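Local coordinates for protein glucoamylase (Thermoanaerobacterium thermosaccharolyticum, PDB 1LF6) that hydrolyses terminal alpha-1,4-linked glucose residues one after another from the non-reducing ends of starch-like chains, releasing beta-D-glucose, at residues S48-S60 with Y63-K76. Sequence-based numbering, arbitrary orientation.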
loop_
_atom_site.group_PDB
_atom_site.type_symbol
_atom_site.label_atom_id
_atom_site.label_comp_id
_atom_site.label_asym_id
_atom_site.label_seq_id
_atom_site.Cartn_x
_atom_site.Cartn_y
_atom_site.Cartn_z
ATOM N N SER A 48 -3.963 -19.550 2.904
ATOM C CA SER A 48 -4.600 -18.926 1.747
ATOM C C SER A 48 -3.729 -17.790 1.222
ATOM O O SER A 48 -3.800 -16.663 1.718
ATOM C CB SER A 48 -5.978 -18.387 2.134
ATOM O OG SER A 48 -6.636 -17.819 1.009
ATOM N N LYS A 49 -2.912 -18.095 0.218
ATOM C CA LYS A 49 -2.009 -17.113 -0.363
ATOM C C LYS A 49 -2.615 -16.331 -1.525
ATOM O O LYS A 49 -2.111 -16.366 -2.646
ATOM C CB LYS A 49 -0.712 -17.797 -0.807
ATOM C CG LYS A 49 0.000 -18.568 0.305
ATOM C CD LYS A 49 1.426 -18.916 -0.109
ATOM C CE LYS A 49 2.038 -19.987 0.780
ATOM N NZ LYS A 49 1.809 -19.782 2.229
ATOM N N VAL A 50 -3.701 -15.623 -1.239
ATOM C CA VAL A 50 -4.397 -14.803 -2.224
ATOM C C VAL A 50 -4.779 -13.460 -1.603
ATOM O O VAL A 50 -5.339 -13.411 -0.508
ATOM C CB VAL A 50 -5.699 -15.486 -2.712
ATOM C CG1 VAL A 50 -6.492 -14.531 -3.603
ATOM C CG2 VAL A 50 -5.364 -16.766 -3.474
ATOM N N TRP A 51 -4.478 -12.376 -2.311
ATOM C CA TRP A 51 -4.804 -11.027 -1.857
ATOM C C TRP A 51 -5.643 -10.371 -2.938
ATOM O O TRP A 51 -5.429 -10.627 -4.118
ATOM C CB TRP A 51 -3.544 -10.176 -1.689
ATOM C CG TRP A 51 -2.629 -10.554 -0.572
ATOM C CD1 TRP A 51 -2.502 -9.924 0.631
ATOM C CD2 TRP A 51 -1.637 -11.584 -0.595
ATOM N NE1 TRP A 51 -1.482 -10.490 1.357
ATOM C CE2 TRP A 51 -0.934 -11.512 0.628
ATOM C CE3 TRP A 51 -1.272 -12.562 -1.533
ATOM C CZ2 TRP A 51 0.120 -12.380 0.937
ATOM C CZ3 TRP A 51 -0.228 -13.424 -1.224
ATOM C CH2 TRP A 51 0.457 -13.326 0.002
ATOM N N PHE A 52 -6.589 -9.522 -2.548
ATOM C CA PHE A 52 -7.412 -8.818 -3.529
ATOM C C PHE A 52 -7.528 -7.339 -3.175
ATOM O O PHE A 52 -7.301 -6.944 -2.029
ATOM C CB PHE A 52 -8.824 -9.419 -3.612
ATOM C CG PHE A 52 -9.637 -9.247 -2.357
ATOM C CD1 PHE A 52 -9.567 -10.186 -1.330
ATOM C CD2 PHE A 52 -10.462 -8.136 -2.192
ATOM C CE1 PHE A 52 -10.304 -10.020 -0.158
ATOM C CE2 PHE A 52 -11.200 -7.963 -1.025
ATOM C CZ PHE A 52 -11.121 -8.908 -0.006
ATOM N N THR A 53 -7.866 -6.529 -4.173
ATOM C CA THR A 53 -8.051 -5.094 -3.985
ATOM C C THR A 53 -9.308 -4.712 -4.750
ATOM O O THR A 53 -9.675 -5.383 -5.712
ATOM C CB THR A 53 -6.858 -4.267 -4.537
ATOM O OG1 THR A 53 -6.728 -4.477 -5.952
ATOM C CG2 THR A 53 -5.572 -4.675 -3.855
ATOM N N LEU A 54 -9.972 -3.649 -4.308
ATOM C CA LEU A 54 -11.192 -3.176 -4.951
ATOM C C LEU A 54 -11.000 -1.733 -5.413
ATOM O O LEU A 54 -10.355 -0.934 -4.733
ATOM C CB LEU A 54 -12.373 -3.236 -3.968
ATOM C CG LEU A 54 -12.654 -4.572 -3.278
ATOM C CD1 LEU A 54 -13.794 -4.404 -2.276
ATOM C CD2 LEU A 54 -13.003 -5.623 -4.317
ATOM N N ALA A 55 -11.571 -1.404 -6.566
ATOM C CA ALA A 55 -11.473 -0.058 -7.118
ATOM C C ALA A 55 -12.592 0.156 -8.132
ATOM O O ALA A 55 -12.923 -0.748 -8.902
ATOM C CB ALA A 55 -10.108 0.142 -7.787
ATOM N N ASN A 56 -13.185 1.346 -8.109
ATOM C CA ASN A 56 -14.254 1.692 -9.033
ATOM C C ASN A 56 -15.391 0.674 -9.062
ATOM O O ASN A 56 -15.921 0.352 -10.125
ATOM C CB ASN A 56 -13.667 1.873 -10.438
ATOM C CG ASN A 56 -12.697 3.042 -10.511
ATOM O OD1 ASN A 56 -11.709 3.004 -11.244
ATOM N ND2 ASN A 56 -12.983 4.091 -9.754
ATOM N N GLY A 57 -15.749 0.167 -7.885
ATOM C CA GLY A 57 -16.840 -0.784 -7.782
ATOM C C GLY A 57 -16.553 -2.196 -8.237
ATOM O O GLY A 57 -17.469 -3.007 -8.372
ATOM N N ALA A 58 -15.287 -2.517 -8.462
ATOM C CA ALA A 58 -14.955 -3.859 -8.911
ATOM C C ALA A 58 -13.602 -4.341 -8.429
ATOM O O ALA A 58 -12.727 -3.555 -8.057
ATOM C CB ALA A 58 -15.014 -3.923 -10.435
ATOM N N ILE A 59 -13.448 -5.654 -8.428
ATOM C CA ILE A 59 -12.202 -6.270 -8.032
ATOM C C ILE A 59 -11.128 -5.774 -8.996
ATOM O O ILE A 59 -11.313 -5.815 -10.213
ATOM C CB ILE A 59 -12.311 -7.805 -8.130
ATOM C CG1 ILE A 59 -13.186 -8.327 -6.987
ATOM C CG2 ILE A 59 -10.929 -8.440 -8.138
ATOM C CD1 ILE A 59 -13.589 -9.785 -7.127
ATOM N N SER A 60 -10.025 -5.268 -8.456
ATOM C CA SER A 60 -8.933 -4.805 -9.298
ATOM C C SER A 60 -7.824 -5.857 -9.215
ATOM O O SER A 60 -8.076 -7.038 -9.464
ATOM C CB SER A 60 -8.444 -3.422 -8.839
ATOM O OG SER A 60 -8.302 -3.342 -7.430
ATOM N N TYR A 63 -3.568 -10.873 -6.048
ATOM C CA TYR A 63 -2.224 -11.426 -5.906
ATOM C C TYR A 63 -2.155 -12.885 -5.474
ATOM O O TYR A 63 -2.953 -13.340 -4.653
ATOM C CB TYR A 63 -1.443 -10.573 -4.902
ATOM C CG TYR A 63 -1.341 -9.114 -5.294
ATOM C CD1 TYR A 63 -0.139 -8.580 -5.760
ATOM C CD2 TYR A 63 -2.451 -8.274 -5.222
ATOM C CE1 TYR A 63 -0.047 -7.242 -6.148
ATOM C CE2 TYR A 63 -2.371 -6.937 -5.608
ATOM C CZ TYR A 63 -1.168 -6.427 -6.070
ATOM O OH TYR A 63 -1.088 -5.102 -6.450
ATOM N N TYR A 64 -1.169 -13.592 -6.024
ATOM C CA TYR A 64 -0.909 -14.999 -5.733
ATOM C C TYR A 64 0.354 -15.436 -6.467
ATOM O O TYR A 64 0.563 -15.072 -7.625
ATOM C CB TYR A 64 -2.087 -15.887 -6.174
ATOM C CG TYR A 64 -1.702 -17.344 -6.383
ATOM C CD1 TYR A 64 -1.163 -17.774 -7.597
ATOM C CD2 TYR A 64 -1.832 -18.280 -5.355
ATOM C CE1 TYR A 64 -0.762 -19.094 -7.783
ATOM C CE2 TYR A 64 -1.432 -19.609 -5.532
ATOM C CZ TYR A 64 -0.898 -20.006 -6.750
ATOM O OH TYR A 64 -0.500 -21.311 -6.941
ATOM N N PRO A 65 1.211 -16.234 -5.809
ATOM C CA PRO A 65 1.082 -16.750 -4.443
ATOM C C PRO A 65 1.812 -15.879 -3.425
ATOM O O PRO A 65 1.888 -16.221 -2.243
ATOM C CB PRO A 65 1.703 -18.128 -4.556
ATOM C CG PRO A 65 2.870 -17.853 -5.452
ATOM C CD PRO A 65 2.282 -16.949 -6.529
ATOM N N THR A 66 2.364 -14.766 -3.895
ATOM C CA THR A 66 3.082 -13.842 -3.025
ATOM C C THR A 66 2.448 -12.467 -3.162
ATOM O O THR A 66 1.828 -12.158 -4.181
ATOM C CB THR A 66 4.566 -13.734 -3.404
ATOM O OG1 THR A 66 4.673 -13.269 -4.751
ATOM C CG2 THR A 66 5.261 -15.088 -3.269
ATOM N N ILE A 67 2.623 -11.635 -2.143
ATOM C CA ILE A 67 2.029 -10.308 -2.145
ATOM C C ILE A 67 2.596 -9.346 -3.198
ATOM O O ILE A 67 2.077 -8.250 -3.372
ATOM C CB ILE A 67 2.118 -9.683 -0.729
ATOM C CG1 ILE A 67 1.040 -8.614 -0.562
ATOM C CG2 ILE A 67 3.521 -9.128 -0.484
ATOM C CD1 ILE A 67 0.888 -8.149 0.872
ATOM N N ASP A 68 3.650 -9.751 -3.906
ATOM C CA ASP A 68 4.219 -8.895 -4.947
ATOM C C ASP A 68 4.013 -9.517 -6.327
ATOM O O ASP A 68 4.636 -9.110 -7.309
ATOM C CB ASP A 68 5.710 -8.631 -4.689
ATOM C CG ASP A 68 6.593 -9.821 -5.020
ATOM O OD1 ASP A 68 6.104 -10.970 -4.971
ATOM O OD2 ASP A 68 7.790 -9.603 -5.316
ATOM N N THR A 69 3.122 -10.503 -6.396
ATOM C CA THR A 69 2.817 -11.165 -7.660
ATOM C C THR A 69 1.351 -10.941 -8.037
ATOM O O THR A 69 0.465 -11.699 -7.629
ATOM C CB THR A 69 3.093 -12.683 -7.584
ATOM O OG1 THR A 69 4.417 -12.897 -7.086
ATOM C CG2 THR A 69 2.990 -13.320 -8.974
ATOM N N ALA A 70 1.100 -9.877 -8.793
ATOM C CA ALA A 70 -0.247 -9.562 -9.242
ATOM C C ALA A 70 -0.506 -10.443 -10.457
ATOM O O ALA A 70 0.366 -10.614 -11.306
ATOM C CB ALA A 70 -0.350 -8.094 -9.616
ATOM N N ASP A 71 -1.704 -11.006 -10.533
ATOM C CA ASP A 71 -2.057 -11.896 -11.630
ATOM C C ASP A 71 -3.312 -11.442 -12.344
ATOM O O ASP A 71 -3.638 -11.940 -13.420
ATOM C CB ASP A 71 -2.289 -13.306 -11.093
ATOM C CG ASP A 71 -1.075 -13.874 -10.407
ATOM O OD1 ASP A 71 -1.170 -14.209 -9.209
ATOM O OD2 ASP A 71 -0.020 -13.989 -11.067
ATOM N N VAL A 72 -4.015 -10.493 -11.739
ATOM C CA VAL A 72 -5.261 -9.996 -12.296
ATOM C C VAL A 72 -5.295 -8.473 -12.350
ATOM O O VAL A 72 -4.797 -7.799 -11.451
ATOM C CB VAL A 72 -6.451 -10.490 -11.440
ATOM C CG1 VAL A 72 -7.762 -9.985 -12.016
ATOM C CG2 VAL A 72 -6.436 -12.010 -11.366
ATOM N N LYS A 73 -5.884 -7.931 -13.409
ATOM C CA LYS A 73 -5.983 -6.487 -13.541
ATOM C C LYS A 73 -7.362 -6.060 -13.052
ATOM O O LYS A 73 -7.493 -5.102 -12.286
ATOM C CB LYS A 73 -5.776 -6.078 -15.002
ATOM C CG LYS A 73 -5.693 -4.575 -15.242
ATOM C CD LYS A 73 -7.037 -3.979 -15.609
ATOM C CE LYS A 73 -6.899 -2.515 -16.015
ATOM N NZ LYS A 73 -8.183 -1.947 -16.513
ATOM N N GLU A 74 -8.387 -6.792 -13.486
ATOM C CA GLU A 74 -9.763 -6.504 -13.105
ATOM C C GLU A 74 -10.724 -7.660 -13.350
ATOM O O GLU A 74 -10.431 -8.595 -14.092
ATOM C CB GLU A 74 -10.310 -5.313 -13.885
ATOM C CG GLU A 74 -9.779 -3.961 -13.500
ATOM C CD GLU A 74 -10.609 -2.861 -14.124
ATOM O OE1 GLU A 74 -10.806 -2.907 -15.359
ATOM O OE2 GLU A 74 -11.067 -1.958 -13.384
ATOM N N ILE A 75 -11.883 -7.560 -12.708
ATOM C CA ILE A 75 -12.975 -8.517 -12.844
ATOM C C ILE A 75 -14.197 -7.628 -12.653
ATOM O O ILE A 75 -14.522 -7.241 -11.528
ATOM C CB ILE A 75 -12.968 -9.596 -11.743
ATOM C CG1 ILE A 75 -11.658 -10.382 -11.774
ATOM C CG2 ILE A 75 -14.132 -10.558 -11.967
ATOM C CD1 ILE A 75 -11.531 -11.415 -10.660
ATOM N N LYS A 76 -14.857 -7.283 -13.755
ATOM C CA LYS A 76 -16.015 -6.404 -13.691
ATOM C C LYS A 76 -17.222 -6.908 -14.470
ATOM O O LYS A 76 -17.121 -7.829 -15.288
ATOM C CB LYS A 76 -15.632 -5.018 -14.214
ATOM C CG LYS A 76 -15.277 -5.014 -15.697
ATOM C CD LYS A 76 -14.791 -3.652 -16.159
ATOM C CE LYS A 76 -14.368 -3.696 -17.622
ATOM N NZ LYS A 76 -13.886 -2.373 -18.099
HETATM O O HOH W 1 -11.605 -2.733 -10.704
HETATM O O HOH W 2 -11.606 0.539 -13.405
HETATM O O HOH W 3 -15.984 -7.365 -9.192
#
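Trp51 and Tyr63 form an antiparallel hydrogen-bonded pair: Trp51 N donates to Tyr63 O at 3.0 Å, and Tyr63 N donates back to Trp51 O at 2.7 Å, both nearly straight. Between strand 58-63 and strand 70-80, Ile75 N donates to Ile59 O at 3.1 Å over a more bent path, and a water spans Ile59 N and Ile75 O. A second water, donating to both Asn56 OD1 and Glu74 OE2, ties the Ala55–Ala58 type I' turn to the neighbouring strand.

Apolar contacts concentrate on the indole. Ile67, in the type I turn Thr66–Thr69, lays CG1 over the five-membered ring, 3.7 Å from its centroid and 13° off the normal, a CH-pi contact. With CG1 anti to the backbone N (chi1 -157°), CD1 continues to within 3.4 Å of Trp51 NE1. Tyr63 O lies at the indole edge, while the Tyr63 and Trp51 side chains cross at about a right angle, CB to CB 3.9 Å. Replacing Trp51 by an alanine is likely to deprive Ile67 of its aromatic platform and open a gap beneath the turn. Farther along, Ile59 CG2 meets Ile75 CD1 at 3.9 Å; Ile59 also packs on Ile124, and Ile75 on Leu153.

The Trp51–Tyr63 pair thus sets the register of strands 51-55 and 58-63 in the N-terminal beta-sandwich domain, the link to 70-80 being looser, while the buried indole probably helps hold the turn alongside its own backbone bonds.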